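Local coordinates for protein arginine N-methyltransferase SFM1 (Saccharomyces cerevisiae, PDB 5C74) that monomethylates an arginine of ribosomal protein S3, using S-adenosyl-L-methionine as the methyl donor, at residues Y20-I23 / L24-V27; S36-E39 / S40-E43; I65-D68 / F69-L72; D71-L74 / L75-G78; R116-E119 / L120-Y124. All blocks are in the same frame, centred on the assembly; numbering follows the deposited sequence.

Contact 1: residues Y20-I23 / L24-V27; sequences YSQI and LREV
Q22 and R25 meet one turn apart on helix 14-27, the helix of the beta-alpha-beta unit that links strands 2-6 and 32-35 in this SPOUT-family methyltransferase. The backbone bonds are regular i to i+4 pairs: L24 N to Y20 O, R25 N to S21 O, E26 N to Q22 O and V27 N to I23 O, the last at 2.8 Å with an N-H...O angle of 174°.

Among the polar side chains, R25 NH2 donates to Q22 OE1 at 3.0 Å, and the oxygen lies in the guanidinium plane. The two flat groups are nevertheless turned 78° against each other. E194 N adds a weak bond to the same oxygen. A leucine in place of Q22 would probably leave R25 NH2 without this acceptor and the guanidinium freer to turn. S21 OG is engaged by I17 O, and Y20 OH by H7 ND1.

The apolar part is I23 beside V27, CG2 to CG2 at 4.0 Å, the side chains pointing the same way; both touch I144 of helix 140-151.

A polar face contact completes the set: R25 bends at chi3 (-61°), which folds its guanidinium back over the helix until S21 O sits 3.7 Å above the centre of one face.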
loop_
_atom_site.group_PDB
_atom_site.type_symbol
_atom_site.label_atom_id
_atom_site.label_comp_id
_atom_site.label_asym_id
_atom_site.label_seq_id
_atom_site.Cartn_x
_atom_site.Cartn_y
_atom_site.Cartn_z
ATOM N N TYR A 20 -10.832 2.243 -0.915
ATOM C CA TYR A 20 -11.253 2.372 -2.319
ATOM C C TYR A 20 -12.441 1.467 -2.641
ATOM O O TYR A 20 -13.336 1.862 -3.392
ATOM C CB TYR A 20 -10.095 2.055 -3.273
ATOM C CG TYR A 20 -9.004 3.106 -3.313
ATOM C CD1 TYR A 20 -9.131 4.325 -2.639
ATOM C CD2 TYR A 20 -7.846 2.890 -4.050
ATOM C CE1 TYR A 20 -8.117 5.271 -2.692
ATOM C CE2 TYR A 20 -6.841 3.822 -4.102
ATOM C CZ TYR A 20 -6.975 5.009 -3.440
ATOM O OH TYR A 20 -5.944 5.909 -3.530
ATOM N N SER A 21 -12.445 0.248 -2.093
ATOM C CA SER A 21 -13.548 -0.674 -2.322
ATOM C C SER A 21 -14.843 -0.084 -1.794
ATOM O O SER A 21 -15.882 -0.197 -2.440
ATOM C CB SER A 21 -13.298 -2.028 -1.649
ATOM O OG SER A 21 -12.157 -2.653 -2.204
ATOM N N GLN A 22 -14.781 0.526 -0.610
ATOM C CA GLN A 22 -15.970 1.124 -0.010
ATOM C C GLN A 22 -16.471 2.281 -0.870
ATOM O O GLN A 22 -17.679 2.431 -1.099
ATOM C CB GLN A 22 -15.672 1.604 1.416
ATOM C CG GLN A 22 -16.878 2.206 2.133
ATOM C CD GLN A 22 -17.729 1.173 2.824
ATOM O OE1 GLN A 22 -17.664 -0.027 2.518
ATOM N NE2 GLN A 22 -18.532 1.629 3.786
ATOM N N ILE A 23 -15.542 3.092 -1.365
ATOM C CA ILE A 23 -15.911 4.210 -2.254
ATOM C C ILE A 23 -16.616 3.713 -3.521
ATOM O O ILE A 23 -17.678 4.230 -3.901
ATOM C CB ILE A 23 -14.662 5.050 -2.617
ATOM C CG1 ILE A 23 -14.165 5.779 -1.354
ATOM C CG2 ILE A 23 -14.958 6.036 -3.741
ATOM C CD1 ILE A 23 -12.718 6.319 -1.434
ATOM N N LEU A 24 -16.047 2.691 -4.153
ATOM C CA LEU A 24 -16.643 2.111 -5.351
ATOM C C LEU A 24 -18.037 1.560 -5.085
ATOM O O LEU A 24 -18.935 1.716 -5.909
ATOM C CB LEU A 24 -15.734 1.011 -5.924
ATOM C CG LEU A 24 -14.430 1.511 -6.548
ATOM C CD1 LEU A 24 -13.393 0.377 -6.668
ATOM C CD2 LEU A 24 -14.707 2.115 -7.928
ATOM N N ARG A 25 -18.230 0.918 -3.938
ATOM C CA ARG A 25 -19.542 0.372 -3.618
ATOM C C ARG A 25 -20.535 1.510 -3.396
ATOM O O ARG A 25 -21.716 1.376 -3.719
ATOM C CB ARG A 25 -19.483 -0.540 -2.381
ATOM C CG ARG A 25 -18.928 -1.944 -2.698
ATOM C CD ARG A 25 -18.996 -2.887 -1.502
ATOM N NE ARG A 25 -18.208 -2.382 -0.391
ATOM C CZ ARG A 25 -17.004 -2.833 -0.049
ATOM N NH1 ARG A 25 -16.441 -3.831 -0.712
ATOM N NH2 ARG A 25 -16.373 -2.286 0.976
ATOM N N GLU A 26 -20.053 2.625 -2.852
ATOM C CA GLU A 26 -20.935 3.751 -2.578
ATOM C C GLU A 26 -21.290 4.562 -3.827
ATOM O O GLU A 26 -22.471 4.772 -4.113
ATOM C CB GLU A 26 -20.328 4.694 -1.538
ATOM C CG GLU A 26 -21.319 5.789 -1.131
ATOM C CD GLU A 26 -20.719 6.854 -0.217
ATOM O OE1 GLU A 26 -19.576 6.695 0.249
ATOM O OE2 GLU A 26 -21.397 7.863 0.029
ATOM N N VAL A 27 -20.293 5.017 -4.576
ATOM C CA VAL A 27 -20.584 5.965 -5.665
ATOM C C VAL A 27 -20.595 5.316 -7.041
ATOM O O VAL A 27 -21.122 5.888 -8.008
ATOM C CB VAL A 27 -19.594 7.145 -5.667
ATOM C CG1 VAL A 27 -19.607 7.865 -4.289
ATOM C CG2 VAL A 27 -18.186 6.689 -6.012
#

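Contact 2: residues S36-E39 / S40-E43; sequences SLPE and STTE
T41 grips the carbonyl of P38 twice. Its hydroxyl OG1 donates to P38 O at 2.6 Å, and its backbone N donates to the same oxygen at 3.0 Å with an N-H...O angle of 159°. Both donors arrive from one face of the carbonyl plane: OG1 is tilted 25° from it, while N stands well above it, away from the lone-pair directions. The hydroxyl reaches the oxygen because OG1 lies opposite the carbonyl carbon of T41 (chi1 -51°), which swings it back over the turn. From there it also touches the proline ring, with P38 CD 3.6 Å from T41 OG1.

The same rotation sets the methyl of T41 against L37, T41 CG2 meeting L37 CD2 at 3.7 Å, and the two side chains cross at about a right angle. A valine in place of T41 would probably keep this apolar touch but lose the hydroxyl bond, leaving P38 O with the backbone N as its one donor within the turn.

Further out, a water donates to E39 O at 2.9 Å and more weakly to T41 O, tying two carbonyls of the loop together on its exposed side. L37 and T41 both rest on W57 of strand 56-57, and the backbone of L37 pairs with that of T58, so the start of the loop is held to the edge of the parallel sheet. Beyond it, T42 N bonds to D45 OD2. The whole is a type I beta turn from P38 to T41, reinforced by a threonine hydroxyl, in the loop between strand 32-35 and helix 48-52.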
loop_
_atom_site.group_PDB
_atom_site.type_symbol
_atom_site.label_atom_id
_atom_site.label_comp_id
_atom_site.label_asym_id
_atom_site.label_seq_id
_atom_site.Cartn_x
_atom_site.Cartn_y
_atom_site.Cartn_z
ATOM N N SER A 36 -2.739 10.043 -11.995
ATOM C CA SER A 36 -1.314 10.225 -11.725
ATOM C C SER A 36 -0.669 9.021 -11.036
ATOM O O SER A 36 0.269 9.195 -10.256
ATOM C CB SER A 36 -1.073 11.495 -10.892
ATOM O OG SER A 36 -1.458 12.650 -11.641
ATOM N N LEU A 37 -1.127 7.813 -11.362
ATOM C CA LEU A 37 -0.405 6.604 -10.939
ATOM C C LEU A 37 1.018 6.635 -11.481
ATOM O O LEU A 37 1.268 7.230 -12.540
ATOM C CB LEU A 37 -1.119 5.333 -11.414
ATOM C CG LEU A 37 -2.131 4.880 -10.346
ATOM C CD1 LEU A 37 -3.403 5.739 -10.396
ATOM C CD2 LEU A 37 -2.470 3.420 -10.461
ATOM N N PRO A 38 1.957 5.988 -10.767
ATOM C CA PRO A 38 3.342 5.904 -11.241
ATOM C C PRO A 38 3.416 5.398 -12.676
ATOM O O PRO A 38 2.614 4.557 -13.112
ATOM C CB PRO A 38 3.993 4.918 -10.264
ATOM C CG PRO A 38 3.184 5.083 -8.994
ATOM C CD PRO A 38 1.765 5.273 -9.492
ATOM N N GLU A 39 4.374 5.936 -13.420
ATOM C CA GLU A 39 4.439 5.675 -14.847
ATOM C C GLU A 39 4.592 4.184 -15.175
ATOM O O GLU A 39 4.211 3.741 -16.253
ATOM C CB GLU A 39 5.589 6.478 -15.466
ATOM C CG GLU A 39 5.383 6.810 -16.936
ATOM C CD GLU A 39 4.344 7.918 -17.177
ATOM O OE1 GLU A 39 3.712 8.415 -16.222
ATOM O OE2 GLU A 39 4.159 8.302 -18.349
ATOM N N SER A 40 5.125 3.411 -14.234
ATOM C CA SER A 40 5.396 1.989 -14.463
ATOM C C SER A 40 4.172 1.110 -14.237
ATOM O O SER A 40 4.234 -0.106 -14.400
ATOM C CB SER A 40 6.531 1.511 -13.545
ATOM O OG SER A 40 7.722 2.231 -13.801
ATOM N N THR A 41 3.054 1.716 -13.862
ATOM C CA THR A 41 1.867 0.941 -13.513
ATOM C C THR A 41 1.238 0.242 -14.710
ATOM O O THR A 41 1.056 0.850 -15.760
ATOM C CB THR A 41 0.805 1.848 -12.854
ATOM O OG1 THR A 41 1.424 2.586 -11.801
ATOM C CG2 THR A 41 -0.351 1.028 -12.306
ATOM N N THR A 42 0.922 -1.041 -14.560
ATOM C CA THR A 42 0.120 -1.737 -15.556
ATOM C C THR A 42 -1.043 -2.390 -14.833
ATOM O O THR A 42 -1.121 -2.343 -13.603
ATOM C CB THR A 42 0.915 -2.805 -16.351
ATOM O OG1 THR A 42 1.186 -3.941 -15.522
ATOM C CG2 THR A 42 2.224 -2.232 -16.863
ATOM N N GLU A 43 -1.961 -2.986 -15.585
ATOM C CA GLU A 43 -3.101 -3.608 -14.946
ATOM C C GLU A 43 -2.682 -4.647 -13.912
ATOM O O GLU A 43 -3.366 -4.828 -12.913
ATOM C CB GLU A 43 -4.019 -4.263 -15.969
ATOM C CG GLU A 43 -5.367 -4.567 -15.360
ATOM C CD GLU A 43 -6.376 -4.992 -16.384
ATOM O OE1 GLU A 43 -7.444 -4.348 -16.452
ATOM O OE2 GLU A 43 -6.094 -5.968 -17.115
HETATM O O HOH W 1 3.369 1.607 -18.042
#

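Contact 3: residues I65-D68 / F69-L72; sequences INED and FKDL
I65 and L72 make the closest apolar touch here, I65 CG2 to L72 CD1 at 3.5 Å. The same CG2 also meets the ring of F69, at CD2, from 4.2 Å. This methyl of I65 lies opposite its backbone N (chi1 -76° for the other branch, CG1), which directs it at the chain leaving the helix. I65, F69 and L72 all rest on I33 of strand 32-35, so the apolar contacts face the parallel sheet. The ring of F69 is further bracketed by backbone: I65 O lies at its edge near the ring plane, and D68 O lies over one face.

Helix 65-68 ends at this point. F69 is the first residue to leave helical angles, and a type I beta turn from F69 to L72 follows at once, closed by L72 N to F69 O at 3.1 Å.

Direct hydrogen bonds join the short helix to the turn. F69 N donates to I65 O at 2.9 Å, with a rather bent N-H...O angle of 135°. K70 curls back, bending at chi4 (53°), and its NZ donates to E67 O at 3.0 Å, in the carbonyl plane and on a lone pair. E67 OE2 stays 6.1 Å from K70 NZ and D68 OD1 is farther still; D68 instead engages T58 and K60.

Water-mediated bonds add a second layer. One water accepts from K70 N at 2.8 Å and donates to D68 O. Another accepts from N66 ND2 at 3.1 Å, near the carbonyls of F69 and L72; the N66 amide is also held by L75 N at OD1 and by E73 O at ND2.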
loop_
_atom_site.group_PDB
_atom_site.type_symbol
_atom_site.label_atom_id
_atom_site.label_comp_id
_atom_site.label_asym_id
_atom_site.label_seq_id
_atom_site.Cartn_x
_atom_site.Cartn_y
_atom_site.Cartn_z
ATOM N N ILE A 65 -7.792 12.553 -18.046
ATOM C CA ILE A 65 -8.844 11.589 -17.754
ATOM C C ILE A 65 -9.873 11.472 -18.885
ATOM O O ILE A 65 -10.319 10.367 -19.221
ATOM C CB ILE A 65 -9.560 11.980 -16.425
ATOM C CG1 ILE A 65 -8.679 11.609 -15.232
ATOM C CG2 ILE A 65 -10.919 11.330 -16.321
ATOM C CD1 ILE A 65 -9.302 12.054 -13.887
ATOM N N ASN A 66 -10.232 12.605 -19.483
ATOM C CA ASN A 66 -11.267 12.619 -20.514
ATOM C C ASN A 66 -10.813 11.846 -21.751
ATOM O O ASN A 66 -11.589 11.122 -22.362
ATOM C CB ASN A 66 -11.644 14.059 -20.884
ATOM C CG ASN A 66 -12.496 14.738 -19.804
ATOM O OD1 ASN A 66 -12.175 15.834 -19.332
ATOM N ND2 ASN A 66 -13.571 14.073 -19.397
ATOM N N GLU A 67 -9.539 11.988 -22.097
ATOM C CA GLU A 67 -8.945 11.217 -23.180
ATOM C C GLU A 67 -8.972 9.712 -22.895
ATOM O O GLU A 67 -9.193 8.917 -23.791
ATOM C CB GLU A 67 -7.510 11.687 -23.414
ATOM C CG GLU A 67 -6.824 11.088 -24.622
ATOM C CD GLU A 67 -5.478 11.745 -24.886
ATOM O OE1 GLU A 67 -5.261 12.875 -24.390
ATOM O OE2 GLU A 67 -4.641 11.131 -25.577
ATOM N N ASP A 68 -8.762 9.313 -21.644
ATOM C CA ASP A 68 -8.719 7.884 -21.323
ATOM C C ASP A 68 -10.093 7.248 -21.116
ATOM O O ASP A 68 -10.251 6.029 -21.266
ATOM C CB ASP A 68 -7.874 7.644 -20.072
ATOM C CG ASP A 68 -6.384 7.691 -20.357
ATOM O OD1 ASP A 68 -6.013 7.862 -21.535
ATOM O OD2 ASP A 68 -5.592 7.521 -19.405
ATOM N N PHE A 69 -11.073 8.074 -20.760
ATOM C CA PHE A 69 -12.416 7.612 -20.437
ATOM C C PHE A 69 -13.421 8.497 -21.153
ATOM O O PHE A 69 -13.911 9.492 -20.609
ATOM C CB PHE A 69 -12.643 7.629 -18.925
ATOM C CG PHE A 69 -11.643 6.801 -18.174
ATOM C CD1 PHE A 69 -11.799 5.421 -18.080
ATOM C CD2 PHE A 69 -10.523 7.387 -17.604
ATOM C CE1 PHE A 69 -10.865 4.641 -17.406
ATOM C CE2 PHE A 69 -9.584 6.611 -16.927
ATOM C CZ PHE A 69 -9.760 5.235 -16.831
ATOM N N LYS A 70 -13.699 8.133 -22.391
ATOM C CA LYS A 70 -14.400 9.022 -23.299
ATOM C C LYS A 70 -15.874 9.183 -22.931
ATOM O O LYS A 70 -16.531 10.109 -23.392
ATOM C CB LYS A 70 -14.232 8.523 -24.739
ATOM C CG LYS A 70 -12.837 8.835 -25.301
ATOM C CD LYS A 70 -12.616 8.239 -26.681
ATOM C CE LYS A 70 -11.471 8.944 -27.393
ATOM N NZ LYS A 70 -10.226 8.973 -26.572
ATOM N N ASP A 71 -16.381 8.310 -22.067
ATOM C CA ASP A 71 -17.758 8.432 -21.602
ATOM C C ASP A 71 -17.959 9.547 -20.564
ATOM O O ASP A 71 -19.083 10.008 -20.363
ATOM C CB ASP A 71 -18.239 7.105 -21.016
ATOM C CG ASP A 71 -17.344 6.607 -19.893
ATOM O OD1 ASP A 71 -16.105 6.666 -20.052
ATOM O OD2 ASP A 71 -17.879 6.169 -18.853
ATOM N N LEU A 72 -16.889 9.987 -19.908
ATOM C CA LEU A 72 -17.034 10.983 -18.844
ATOM C C LEU A 72 -17.311 12.379 -19.390
ATOM O O LEU A 72 -16.817 12.741 -20.460
ATOM C CB LEU A 72 -15.776 11.030 -17.960
ATOM C CG LEU A 72 -15.501 9.781 -17.115
ATOM C CD1 LEU A 72 -14.153 9.885 -16.415
ATOM C CD2 LEU A 72 -16.601 9.574 -16.090
HETATM O O HOH W 2 -14.375 12.007 -21.538
HETATM O O HOH W 3 -12.701 5.675 -23.374
#

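Contact 4: residues D71-L74 / L75-G78; sequences DLEL and LKDG
K76 NZ is held by two acceptors from the residues just before it, E73 OE2 and L74 O, each at 3.2 Å. The setting is the irregular linker that leads from helix 65-68 into strand 80-83 of the parallel sheet, and neither half of the contact forms helix or strand.

The bond to E73 OE2 is a salt bridge. NZ comes to the oxygen on its anti side and 32° out of the carboxylate plane, and the two side chains cross at about a right angle. The other oxygen of the carboxylate, OE1, pairs with K2 NZ, so E73 stands between two lysines, which would be expected to favour its charged form. D100 OD2 lies close to E73 OE2 with like charge and makes a long, weak ion pair with K76 NZ; the ammonium probably eases the repulsion between the two acids.

The second bond folds the lysine back to the backbone two residues earlier. The K76 chain bends at both chi3 and chi4 (each -70°), which brings NZ round to L74 O with a C=O...N angle of 148°. Along the way K76 CG passes 3.8 Å from L74 O.

L75 is buried against I4 of strand 2-6 and Y101 of strand 101-104, whose OH also bonds to E73 O, whereas the exposed L74 touches N66 of helix 65-68.

A water bridges the backbone of L74 and K76, donating to L74 O at 3.1 Å and accepting from K76 N at 2.8 Å.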
loop_
_atom_site.group_PDB
_atom_site.type_symbol
_atom_site.label_atom_id
_atom_site.label_comp_id
_atom_site.label_asym_id
_atom_site.label_seq_id
_atom_site.Cartn_x
_atom_site.Cartn_y
_atom_site.Cartn_z
ATOM N N ASP A 71 -16.381 8.310 -22.067
ATOM C CA ASP A 71 -17.758 8.432 -21.602
ATOM C C ASP A 71 -17.959 9.547 -20.564
ATOM O O ASP A 71 -19.083 10.008 -20.363
ATOM C CB ASP A 71 -18.239 7.105 -21.016
ATOM C CG ASP A 71 -17.344 6.607 -19.893
ATOM O OD1 ASP A 71 -16.105 6.666 -20.052
ATOM O OD2 ASP A 71 -17.879 6.169 -18.853
ATOM N N LEU A 72 -16.889 9.987 -19.908
ATOM C CA LEU A 72 -17.034 10.983 -18.844
ATOM C C LEU A 72 -17.311 12.379 -19.390
ATOM O O LEU A 72 -16.817 12.741 -20.460
ATOM C CB LEU A 72 -15.776 11.030 -17.960
ATOM C CG LEU A 72 -15.501 9.781 -17.115
ATOM C CD1 LEU A 72 -14.153 9.885 -16.415
ATOM C CD2 LEU A 72 -16.601 9.574 -16.090
ATOM N N GLU A 73 -18.085 13.174 -18.650
ATOM C CA GLU A 73 -18.270 14.562 -19.058
ATOM C C GLU A 73 -16.935 15.277 -18.917
ATOM O O GLU A 73 -16.114 14.896 -18.074
ATOM C CB GLU A 73 -19.360 15.253 -18.243
ATOM C CG GLU A 73 -18.959 15.694 -16.870
ATOM C CD GLU A 73 -20.087 16.440 -16.166
ATOM O OE1 GLU A 73 -20.548 15.956 -15.115
ATOM O OE2 GLU A 73 -20.512 17.505 -16.669
ATOM N N LEU A 74 -16.696 16.270 -19.774
ATOM C CA LEU A 74 -15.428 17.006 -19.760
ATOM C C LEU A 74 -15.182 17.690 -18.424
ATOM O O LEU A 74 -16.117 18.194 -17.816
ATOM C CB LEU A 74 -15.408 18.056 -20.871
ATOM C CG LEU A 74 -15.380 17.517 -22.302
ATOM C CD1 LEU A 74 -15.410 18.669 -23.293
ATOM C CD2 LEU A 74 -14.141 16.637 -22.510
ATOM N N LEU A 75 -13.925 17.703 -17.975
ATOM C CA LEU A 75 -13.518 18.576 -16.870
ATOM C C LEU A 75 -13.503 20.009 -17.384
ATOM O O LEU A 75 -12.715 20.360 -18.271
ATOM C CB LEU A 75 -12.137 18.202 -16.319
ATOM C CG LEU A 75 -12.037 17.091 -15.275
ATOM C CD1 LEU A 75 -12.486 15.755 -15.831
ATOM C CD2 LEU A 75 -10.590 17.001 -14.778
ATOM N N LYS A 76 -14.375 20.841 -16.833
ATOM C CA LYS A 76 -14.497 22.209 -17.315
ATOM C C LYS A 76 -13.886 23.196 -16.340
ATOM O O LYS A 76 -13.985 23.024 -15.127
ATOM C CB LYS A 76 -15.971 22.538 -17.562
ATOM C CG LYS A 76 -16.554 21.802 -18.765
ATOM C CD LYS A 76 -18.057 22.042 -18.893
ATOM C CE LYS A 76 -18.832 21.350 -17.777
ATOM N NZ LYS A 76 -18.820 19.865 -17.941
ATOM N N ASP A 77 -13.242 24.225 -16.873
ATOM C CA ASP A 77 -12.599 25.216 -16.026
ATOM C C ASP A 77 -13.594 25.818 -15.033
ATOM O O ASP A 77 -14.716 26.192 -15.396
ATOM C CB ASP A 77 -11.955 26.309 -16.886
ATOM C CG ASP A 77 -10.700 25.824 -17.608
ATOM O OD1 ASP A 77 -10.206 24.710 -17.308
ATOM O OD2 ASP A 77 -10.193 26.572 -18.471
ATOM N N GLY A 78 -13.182 25.864 -13.768
ATOM C CA GLY A 78 -14.001 26.410 -12.706
ATOM C C GLY A 78 -15.074 25.461 -12.211
ATOM O O GLY A 78 -15.782 25.776 -11.259
HETATM O O HOH W 4 -16.332 19.721 -15.122
#

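Contact 5: residues R116-E119 / L120-Y124; sequences RTKE and LKTAY
L120 packs under the guanidinium of R116 in the close-packed part of the contact: L120 CD2 lies over one face of that group, 3.7 Å from R116 NH2, and the two side chains cross at about a right angle. R116 reaches this place because its chain starts opposite the backbone N (chi1 -176°) and then bends at chi2 (54°), folding back along the helix. Its edge is pinned as well. NH1 donates to E119 OE1 at 3.0 Å, almost in the guanidinium plane. Salt bridges carry both residues further, R116 NE to E6 OE1 of strand 2-6 and E119 OE2 to R114 NE, so the E119 carboxylate joins two arginines.

Beneath these groups the backbone is regular, with L120 N bonded to R116 O at 2.9 Å and K121 N to T117 O at 3.0 Å. On the flank, T117 and K121 run side by side, CG2 to CE at 4.0 Å, and K121 NZ continues to S130 OG.

The outer side is looser. K118 extends away from the following turn, and its CG approaches T122 OG1 no nearer than 3.9 Å. The sound link on this exposed side is through the backbone: K118 O accepts from T122 OG1 at 2.7 Å and from T122 N at 2.9 Å, the two donors reaching it from opposite faces of its plane. Y124 then leaves helical angles, its N still bonded to L120 O. L120 and T117 lie against L82 of strand 80-83, while K118 and T122 face the exposed side, as expected of an amphipathic helix packed on a parallel sheet.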
loop_
_atom_site.group_PDB
_atom_site.type_symbol
_atom_site.label_atom_id
_atom_site.label_comp_id
_atom_site.label_asym_id
_atom_site.label_seq_id
_atom_site.Cartn_x
_atom_site.Cartn_y
_atom_site.Cartn_z
ATOM N N ARG A 116 1.166 20.128 -3.308
ATOM C CA ARG A 116 0.490 19.571 -4.474
ATOM C C ARG A 116 -0.634 20.486 -4.943
ATOM O O ARG A 116 -0.917 20.580 -6.143
ATOM C CB ARG A 116 -0.039 18.172 -4.154
ATOM C CG ARG A 116 -0.698 17.454 -5.342
ATOM C CD ARG A 116 0.233 17.412 -6.548
ATOM N NE ARG A 116 -0.379 16.753 -7.714
ATOM C CZ ARG A 116 0.168 16.726 -8.923
ATOM N NH1 ARG A 116 1.343 17.306 -9.136
ATOM N NH2 ARG A 116 -0.464 16.125 -9.926
ATOM N N THR A 117 -1.274 21.167 -3.996
ATOM C CA THR A 117 -2.312 22.127 -4.355
ATOM C C THR A 117 -1.723 23.191 -5.260
ATOM O O THR A 117 -2.281 23.506 -6.320
ATOM C CB THR A 117 -2.931 22.770 -3.113
ATOM O OG1 THR A 117 -3.693 21.771 -2.439
ATOM C CG2 THR A 117 -3.854 23.947 -3.502
ATOM N N LYS A 118 -0.574 23.731 -4.862
ATOM C CA LYS A 118 0.050 24.782 -5.652
ATOM C C LYS A 118 0.554 24.251 -6.993
ATOM O O LYS A 118 0.479 24.950 -8.010
ATOM C CB LYS A 118 1.200 25.442 -4.871
ATOM C CG LYS A 118 1.727 26.714 -5.526
ATOM C CD LYS A 118 2.770 27.420 -4.639
ATOM C CE LYS A 118 3.069 28.826 -5.142
ATOM N NZ LYS A 118 4.001 29.554 -4.220
ATOM N N GLU A 119 1.056 23.020 -7.001
ATOM C CA GLU A 119 1.478 22.390 -8.247
ATOM C C GLU A 119 0.320 22.276 -9.239
ATOM O O GLU A 119 0.463 22.619 -10.417
ATOM C CB GLU A 119 2.062 21.002 -7.975
ATOM C CG GLU A 119 3.415 21.042 -7.283
ATOM C CD GLU A 119 3.944 19.652 -6.930
ATOM O OE1 GLU A 119 3.327 18.650 -7.343
ATOM O OE2 GLU A 119 4.985 19.570 -6.232
ATOM N N LEU A 120 -0.816 21.778 -8.762
ATOM C CA LEU A 120 -1.983 21.590 -9.629
ATOM C C LEU A 120 -2.463 22.918 -10.184
ATOM O O LEU A 120 -2.718 23.057 -11.383
ATOM C CB LEU A 120 -3.108 20.895 -8.866
ATOM C CG LEU A 120 -2.975 19.381 -8.687
ATOM C CD1 LEU A 120 -3.973 18.860 -7.663
ATOM C CD2 LEU A 120 -3.182 18.680 -10.025
ATOM N N LYS A 121 -2.592 23.905 -9.302
ATOM C CA LYS A 121 -3.096 25.216 -9.710
ATOM C C LYS A 121 -2.131 25.960 -10.624
ATOM O O LYS A 121 -2.544 26.694 -11.524
ATOM C CB LYS A 121 -3.402 26.059 -8.474
ATOM C CG LYS A 121 -4.633 25.566 -7.741
ATOM C CD LYS A 121 -5.025 26.524 -6.647
ATOM C CE LYS A 121 -6.245 26.007 -5.889
ATOM N NZ LYS A 121 -6.817 27.082 -5.038
ATOM N N THR A 122 -0.840 25.765 -10.406
ATOM C CA THR A 122 0.147 26.364 -11.283
ATOM C C THR A 122 0.102 25.710 -12.674
ATOM O O THR A 122 0.282 26.383 -13.700
ATOM C CB THR A 122 1.573 26.241 -10.692
ATOM O OG1 THR A 122 1.623 26.937 -9.433
ATOM C CG2 THR A 122 2.606 26.838 -11.639
ATOM N N ALA A 123 -0.129 24.401 -12.714
ATOM C CA ALA A 123 -0.226 23.711 -13.999
ATOM C C ALA A 123 -1.496 24.104 -14.751
ATOM O O ALA A 123 -1.471 24.288 -15.968
ATOM C CB ALA A 123 -0.178 22.207 -13.804
ATOM N N TYR A 124 -2.593 24.247 -14.012
ATOM C CA TYR A 124 -3.916 24.507 -14.593
ATOM C C TYR A 124 -4.637 25.637 -13.856
ATOM O O TYR A 124 -5.605 25.391 -13.129
ATOM C CB TYR A 124 -4.756 23.225 -14.558
ATOM C CG TYR A 124 -4.036 22.038 -15.172
ATOM C CD1 TYR A 124 -3.702 22.037 -16.520
ATOM C CD2 TYR A 124 -3.688 20.925 -14.406
ATOM C CE1 TYR A 124 -3.031 20.960 -17.094
ATOM C CE2 TYR A 124 -3.025 19.833 -14.979
ATOM C CZ TYR A 124 -2.698 19.864 -16.319
ATOM O OH TYR A 124 -2.043 18.796 -16.906
#

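How the contacts relate
Contacts 1 to 5 come in order along one chain, all around the parallel six-stranded sheet of the SPOUT-like fold. Contact 1 lies on helix 14-27 and contact 5 on helix 116-123, on opposite sides of the chain's centre, their own centres about 27 Å apart. Contact 2 occupies the loop after strand 32-35; it touches contact 5 where S36 OG lies 4.0 Å from R116 NH2. Contacts 3 and 4 are continuous: they share D71 and L72, their centres are about 9 Å apart, and N66 probably hydrogen-bonds across to E73 O and L75 N. The five thus sample helices and the connections that surround one parallel sheet.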